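Local coordinates for virulence associated protein VAPB (Rhodococcus equi, PDB 4CV7), which is the C-terminal, beta-barrel part of a plasmid-encoded virulence-associated protein and probably contributes to virulence, its molecular function not being established, at residues A[12-21]-A[32-43]. Numbering follows the deposited sequence.
Sequences VISAAVYQKF and DGDAGGLTIPGA
Gln19 and Ala35 pair antiparallel across the hairpin of strands 18-25 and 29-37 in the Greek-key barrel; residues 38-41 then run round the turn at Ala16, and Gly42 pairs with Ser14 at the end of strand 4-14. In the first ladder Gln19 and Phe21 each exchange two backbone hydrogen bonds, with Ala35 and Gly33; in the second, Ser14 N gives a nearly straight bond to Gly42 O (2.8 Å, 173°) and Ser14 O accepts from Gly42 N. Glycine suits position 42, since its backbone angles would jam a CB against the preceding carbonyl. Turn acceptors are met too: Val17 O by Gly37 N and Ala16 O by Thr39 N. Ser14 OG takes Ala16 N as an ST turn (2.9 Å) and gives a weak bond to Ile40 O. On the buried face, Gln19 bends at chi2 (88°), which brings NE2 above the carbonyl plane of Gly37 O at 3.2 Å; its OE1 has a weak partner in Tyr67 OH. Thr39 lays CG2 against that amide, while OG1 is satisfied elsewhere, by hydrogen bonds with Ala96 O and Val98 N. On the other face, long, flexible Lys20 curls so that NZ bridges two carboxylates, meeting Asp32 OD1 at 2.7 Å on its syn lone pair and Asp34 OD1 at 2.8 Å, there from the syn side but well out of the carboxylate plane. Asp34 OD1 thus has two donors: Tyr18 OH, 2.6 Å away, donates to the anti lone pair of Asp34 OD1, with ring and carboxylate nearly coplanar.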
ATOM      1  N   VAL A  12      -0.045   8.993   1.439  1.00 16.77           N
ATOM      2  CA  VAL A  12      -1.224   8.687   2.219  0.55 16.20           C
ATOM      3  C   VAL A  12      -1.859   9.984   2.692  1.00 16.56           C
ATOM      4  O   VAL A  12      -1.121  10.892   3.145  1.00 18.48           O
ATOM      5  CB  VAL A  12      -0.868   7.778   3.409  0.55 16.95           C
ATOM      6  CG1 VAL A  12       0.280   8.357   4.238  0.55 18.46           C
ATOM      7  CG2 VAL A  12      -2.050   7.446   4.291  0.55 17.28           C
ATOM      8  N   ILE A  13      -3.185  10.026   2.656  1.00 16.93           N
ATOM      9  CA  ILE A  13      -3.924  11.135   3.273  1.00 18.15           C
ATOM     10  C   ILE A  13      -4.848  10.481   4.263  1.00 17.81           C
ATOM     11  O   ILE A  13      -5.691   9.667   3.855  1.00 19.15           O
ATOM     12  CB  ILE A  13      -4.719  11.922   2.215  1.00 21.24           C
ATOM     13  CG1 ILE A  13      -3.728  12.405   1.160  1.00 24.62           C
ATOM     14  CG2 ILE A  13      -5.461  13.103   2.841  1.00 22.93           C
ATOM     15  CD1 ILE A  13      -4.280  13.211   0.037  1.00 29.86           C
ATOM     16  N   SER A  14      -4.754  10.846   5.548  1.00 17.08           N
ATOM     17  CA  SER A  14      -5.615  10.349   6.591  1.00 17.01           C
ATOM     18  C   SER A  14      -6.623  11.374   7.067  1.00 16.76           C
ATOM     19  O   SER A  14      -6.180  12.475   7.441  1.00 16.73           O
ATOM     20  CB  SER A  14      -4.780   9.889   7.756  1.00 19.05           C
ATOM     21  OG  SER A  14      -5.645   9.372   8.811  1.00 21.77           O
ATOM     22  N   ALA A  15      -7.885  10.929   7.221  0.54 16.37           N
ATOM     23  CA  ALA A  15      -8.902  11.622   8.017  0.54 17.71           C
ATOM     24  C   ALA A  15      -9.166  11.031   9.391  0.54 19.34           C
ATOM     25  O   ALA A  15     -10.209  11.268   9.921  0.54 20.33           O
ATOM     26  CB  ALA A  15     -10.200  11.676   7.201  0.54 17.73           C
ATOM     27  N   ALA A  16      -8.177  10.349   9.948  0.54 19.59           N
ATOM     28  CA  ALA A  16      -8.186   9.679  11.263  0.54 18.58           C
ATOM     29  C   ALA A  16      -8.699   8.255  11.081  0.54 17.61           C
ATOM     30  O   ALA A  16      -7.918   7.297  11.172  0.54 18.66           O
ATOM     31  CB  ALA A  16      -8.974  10.402  12.257  0.54 19.40           C
ATOM     32  N   VAL A  17      -9.997   8.090  10.851  0.54 17.48           N
ATOM     33  CA  VAL A  17     -10.563   6.741  10.540  0.54 17.82           C
ATOM     34  C   VAL A  17     -10.467   6.246   9.089  0.54 17.26           C
ATOM     35  O   VAL A  17     -10.525   5.042   8.869  0.54 18.06           O
ATOM     36  CB  VAL A  17     -12.042   6.493  10.954  0.54 19.76           C
ATOM     37  CG1 VAL A  17     -12.184   6.533  12.380  0.54 20.40           C
ATOM     38  CG2 VAL A  17     -13.017   7.385  10.270  0.54 19.37           C
ATOM     39  N   TYR A  18     -10.429   7.151   8.096  1.00 17.47           N
ATOM     40  CA  TYR A  18     -10.270   6.801   6.729  1.00 17.06           C
ATOM     41  C   TYR A  18      -8.878   7.255   6.227  1.00 16.52           C
ATOM     42  O   TYR A  18      -8.463   8.330   6.551  1.00 16.61           O
ATOM     43  CB  TYR A  18     -11.357   7.450   5.901  1.00 18.05           C
ATOM     44  CG  TYR A  18     -11.172   7.350   4.439  1.00 18.78           C
ATOM     45  CD1 TYR A  18     -11.449   6.224   3.708  1.00 19.50           C
ATOM     46  CD2 TYR A  18     -10.562   8.426   3.771  1.00 19.90           C
ATOM     47  CE1 TYR A  18     -11.176   6.183   2.369  1.00 19.65           C
ATOM     48  CE2 TYR A  18     -10.204   8.394   2.475  1.00 20.22           C
ATOM     49  CZ  TYR A  18     -10.547   7.340   1.684  1.00 20.04           C
ATOM     50  OH  TYR A  18     -10.216   7.260   0.345  1.00 23.19           O
ATOM     51  N   GLN A  19      -8.328   6.396   5.359  1.00 15.74           N
ATOM     52  CA  GLN A  19      -7.058   6.804   4.657  1.00 16.11           C
ATOM     53  C   GLN A  19      -7.119   6.453   3.210  1.00 17.10           C
ATOM     54  O   GLN A  19      -7.537   5.353   2.808  1.00 18.21           O
ATOM     55  CB  GLN A  19      -5.843   6.044   5.246  1.00 16.19           C
ATOM     56  CG  GLN A  19      -5.688   6.351   6.730  1.00 16.27           C
ATOM     57  CD  GLN A  19      -6.500   5.419   7.620  1.00 17.07           C
ATOM     58  OE1 GLN A  19      -6.524   4.227   7.316  1.00 18.22           O
ATOM     59  NE2 GLN A  19      -7.176   5.954   8.611  1.00 18.40           N
ATOM     60  N   LYS A  20      -6.611   7.383   2.355  1.00 16.20           N
ATOM     61  CA  LYS A  20      -6.386   7.070   0.955  1.00 16.10           C
ATOM     62  C   LYS A  20      -4.897   6.882   0.717  1.00 15.11           C
ATOM     63  O   LYS A  20      -4.082   7.708   1.094  1.00 17.23           O
ATOM     64  CB  LYS A  20      -6.826   8.284   0.176  1.00 17.64           C
ATOM     65  CG  LYS A  20      -6.522   8.101  -1.314  1.00 19.34           C
ATOM     66  CD  LYS A  20      -7.349   7.132  -2.078  1.00 21.29           C
ATOM     67  CE  LYS A  20      -8.568   7.703  -2.681  1.00 24.76           C
ATOM     68  NZ  LYS A  20      -9.298   6.596  -3.379  1.00 26.03           N
ATOM     69  N   PHE A  21      -4.547   5.713   0.144  1.00 15.06           N
ATOM     70  CA  PHE A  21      -3.196   5.412  -0.198  1.00 15.24           C
ATOM     71  C   PHE A  21      -3.001   5.432  -1.739  1.00 15.65           C
ATOM     72  O   PHE A  21      -3.876   4.937  -2.456  1.00 16.33           O
ATOM     73  CB  PHE A  21      -2.793   3.971   0.294  1.00 16.00           C
ATOM     74  CG  PHE A  21      -2.482   3.836   1.747  1.00 16.54           C
ATOM     75  CD1 PHE A  21      -3.490   3.920   2.690  1.00 15.83           C
ATOM     76  CD2 PHE A  21      -1.176   3.609   2.194  1.00 18.49           C
ATOM     77  CE1 PHE A  21      -3.231   3.785   4.047  1.00 16.03           C
ATOM     78  CE2 PHE A  21      -0.916   3.493   3.577  1.00 18.79           C
ATOM     79  CZ  PHE A  21      -1.954   3.557   4.461  1.00 17.21           C
ATOM     80  N   ASP A  32      -4.282   2.284  -5.941  1.00 15.77           N
ATOM     81  CA  ASP A  32      -5.272   3.171  -5.292  0.66 17.29           C
ATOM     82  C   ASP A  32      -5.920   2.383  -4.181  1.00 16.72           C
ATOM     83  O   ASP A  32      -6.693   1.434  -4.501  1.00 17.35           O
ATOM     84  CB  ASP A  32      -6.327   3.594  -6.326  0.66 19.99           C
ATOM     85  CG  ASP A  32      -7.340   4.670  -5.857  0.66 22.81           C
ATOM     86  OD1 ASP A  32      -7.526   4.999  -4.697  0.66 24.46           O
ATOM     87  OD2 ASP A  32      -8.014   5.255  -6.718  0.66 29.77           O
ATOM     88  N   GLY A  33      -5.691   2.786  -2.954  1.00 15.42           N
ATOM     89  CA  GLY A  33      -6.324   2.048  -1.836  1.00 15.68           C
ATOM     90  C   GLY A  33      -7.046   2.911  -0.843  1.00 15.48           C
ATOM     91  O   GLY A  33      -6.704   4.052  -0.611  1.00 16.67           O
ATOM     92  N   ASP A  34      -8.148   2.348  -0.347  1.00 15.26           N
ATOM     93  CA  ASP A  34      -9.038   3.038   0.549  1.00 16.11           C
ATOM     94  C   ASP A  34      -9.126   2.204   1.828  1.00 15.71           C
ATOM     95  O   ASP A  34      -9.659   1.115   1.748  1.00 15.83           O
ATOM     96  CB  ASP A  34     -10.414   3.145  -0.099  1.00 18.79           C
ATOM     97  CG  ASP A  34     -10.373   4.005  -1.331  1.00 20.30           C
ATOM     98  OD1 ASP A  34     -10.340   5.220  -1.215  1.00 22.16           O
ATOM     99  OD2 ASP A  34     -10.569   3.460  -2.392  1.00 28.73           O
ATOM    100  N   ALA A  35      -8.645   2.756   2.918  1.00 15.45           N
ATOM    101  CA  ALA A  35      -8.523   1.989   4.162  1.00 15.03           C
ATOM    102  C   ALA A  35      -9.345   2.645   5.229  1.00 14.93           C
ATOM    103  O   ALA A  35      -9.604   3.838   5.263  1.00 16.76           O
ATOM    104  CB  ALA A  35      -7.120   1.854   4.615  1.00 15.34           C
ATOM    105  N   GLY A  36      -9.727   1.825   6.253  1.00 14.72           N
ATOM    106  CA  GLY A  36     -10.031   2.284   7.566  1.00 15.29           C
ATOM    107  C   GLY A  36      -8.933   1.956   8.522  1.00 15.85           C
ATOM    108  O   GLY A  36      -8.260   0.916   8.364  1.00 16.16           O
ATOM    109  N   GLY A  37      -8.828   2.714   9.565  1.00 18.94           N
ATOM    110  CA  GLY A  37      -7.778   2.475  10.564  1.00 19.25           C
ATOM    111  C   GLY A  37      -7.798   3.495  11.623  1.00 19.74           C
ATOM    112  O   GLY A  37      -8.175   4.615  11.388  1.00 21.66           O
ATOM    113  N   LEU A  38      -7.203   3.246  12.726  1.00 21.13           N
ATOM    114  CA  LEU A  38      -7.187   4.159  13.839  1.00 22.99           C
ATOM    115  C   LEU A  38      -5.853   4.877  13.700  1.00 25.10           C
ATOM    116  O   LEU A  38      -4.763   4.360  14.119  1.00 31.26           O
ATOM    117  CB  LEU A  38      -7.347   3.379  15.155  1.00 27.63           C
ATOM    118  CG  LEU A  38      -8.738   2.793  15.342  1.00 29.99           C
ATOM    119  CD1 LEU A  38      -8.746   1.948  16.622  1.00 35.44           C
ATOM    120  CD2 LEU A  38      -9.798   3.823  15.334  1.00 32.74           C
ATOM    121  N   THR A  39      -5.876   6.058  13.159  1.00 23.09           N
ATOM    122  CA  THR A  39      -4.690   6.824  13.095  1.00 25.71           C
ATOM    123  C   THR A  39      -4.893   8.333  13.148  1.00 26.92           C
ATOM    124  O   THR A  39      -6.049   8.742  13.285  1.00 26.92           O
ATOM    125  CB  THR A  39      -3.887   6.498  11.934  1.00 25.46           C
ATOM    126  OG1 THR A  39      -2.602   7.144  12.036  1.00 28.81           O
ATOM    127  CG2 THR A  39      -4.473   6.806  10.678  1.00 22.78           C
ATOM    128  N   ILE A  40      -3.757   9.033  13.219  1.00 26.13           N
ATOM    129  CA  ILE A  40      -3.644  10.473  13.256  1.00 26.97           C
ATOM    130  C   ILE A  40      -3.969  11.105  11.888  1.00 26.37           C
ATOM    131  O   ILE A  40      -3.478  10.616  10.859  1.00 29.85           O
ATOM    132  CB  ILE A  40      -2.099  10.845  13.681  1.00 30.93           C
ATOM    133  CG1 ILE A  40      -1.760  10.161  15.031  1.00 37.87           C
ATOM    134  CG2 ILE A  40      -1.656  12.277  13.664  1.00 35.33           C
ATOM    135  CD1 ILE A  40      -2.746  10.604  16.065  1.00 38.76           C
ATOM    136  N   PRO A  41      -4.764  12.173  11.903  1.00 21.86           N
ATOM    137  CA  PRO A  41      -5.003  12.819  10.628  1.00 20.61           C
ATOM    138  C   PRO A  41      -3.766  13.518  10.086  1.00 20.06           C
ATOM    139  O   PRO A  41      -2.861  13.950  10.836  1.00 23.55           O
ATOM    140  CB  PRO A  41      -6.132  13.809  10.952  1.00 22.38           C
ATOM    141  CG  PRO A  41      -6.062  14.061  12.466  1.00 25.79           C
ATOM    142  CD  PRO A  41      -5.386  12.880  13.020  1.00 25.08           C
ATOM    143  N   GLY A  42      -3.683  13.587   8.784  1.00 20.15           N
ATOM    144  CA  GLY A  42      -2.504  14.181   8.138  1.00 20.90           C
ATOM    145  C   GLY A  42      -2.210  13.550   6.831  1.00 21.39           C
ATOM    146  O   GLY A  42      -2.927  12.761   6.367  1.00 21.72           O
ATOM    147  N   ALA A  43      -1.116  13.910   6.195  1.00 24.00           N
ATOM    148  CA  ALA A  43      -0.771  13.503   4.873  1.00 27.37           C
ATOM    149  C   ALA A  43       0.688  13.253   4.942  1.00 31.09           C
ATOM    150  O   ALA A  43       1.424  13.994   5.618  1.00 32.55           O
ATOM    151  CB  ALA A  43      -1.112  14.597   3.905  1.00 29.57           C
TER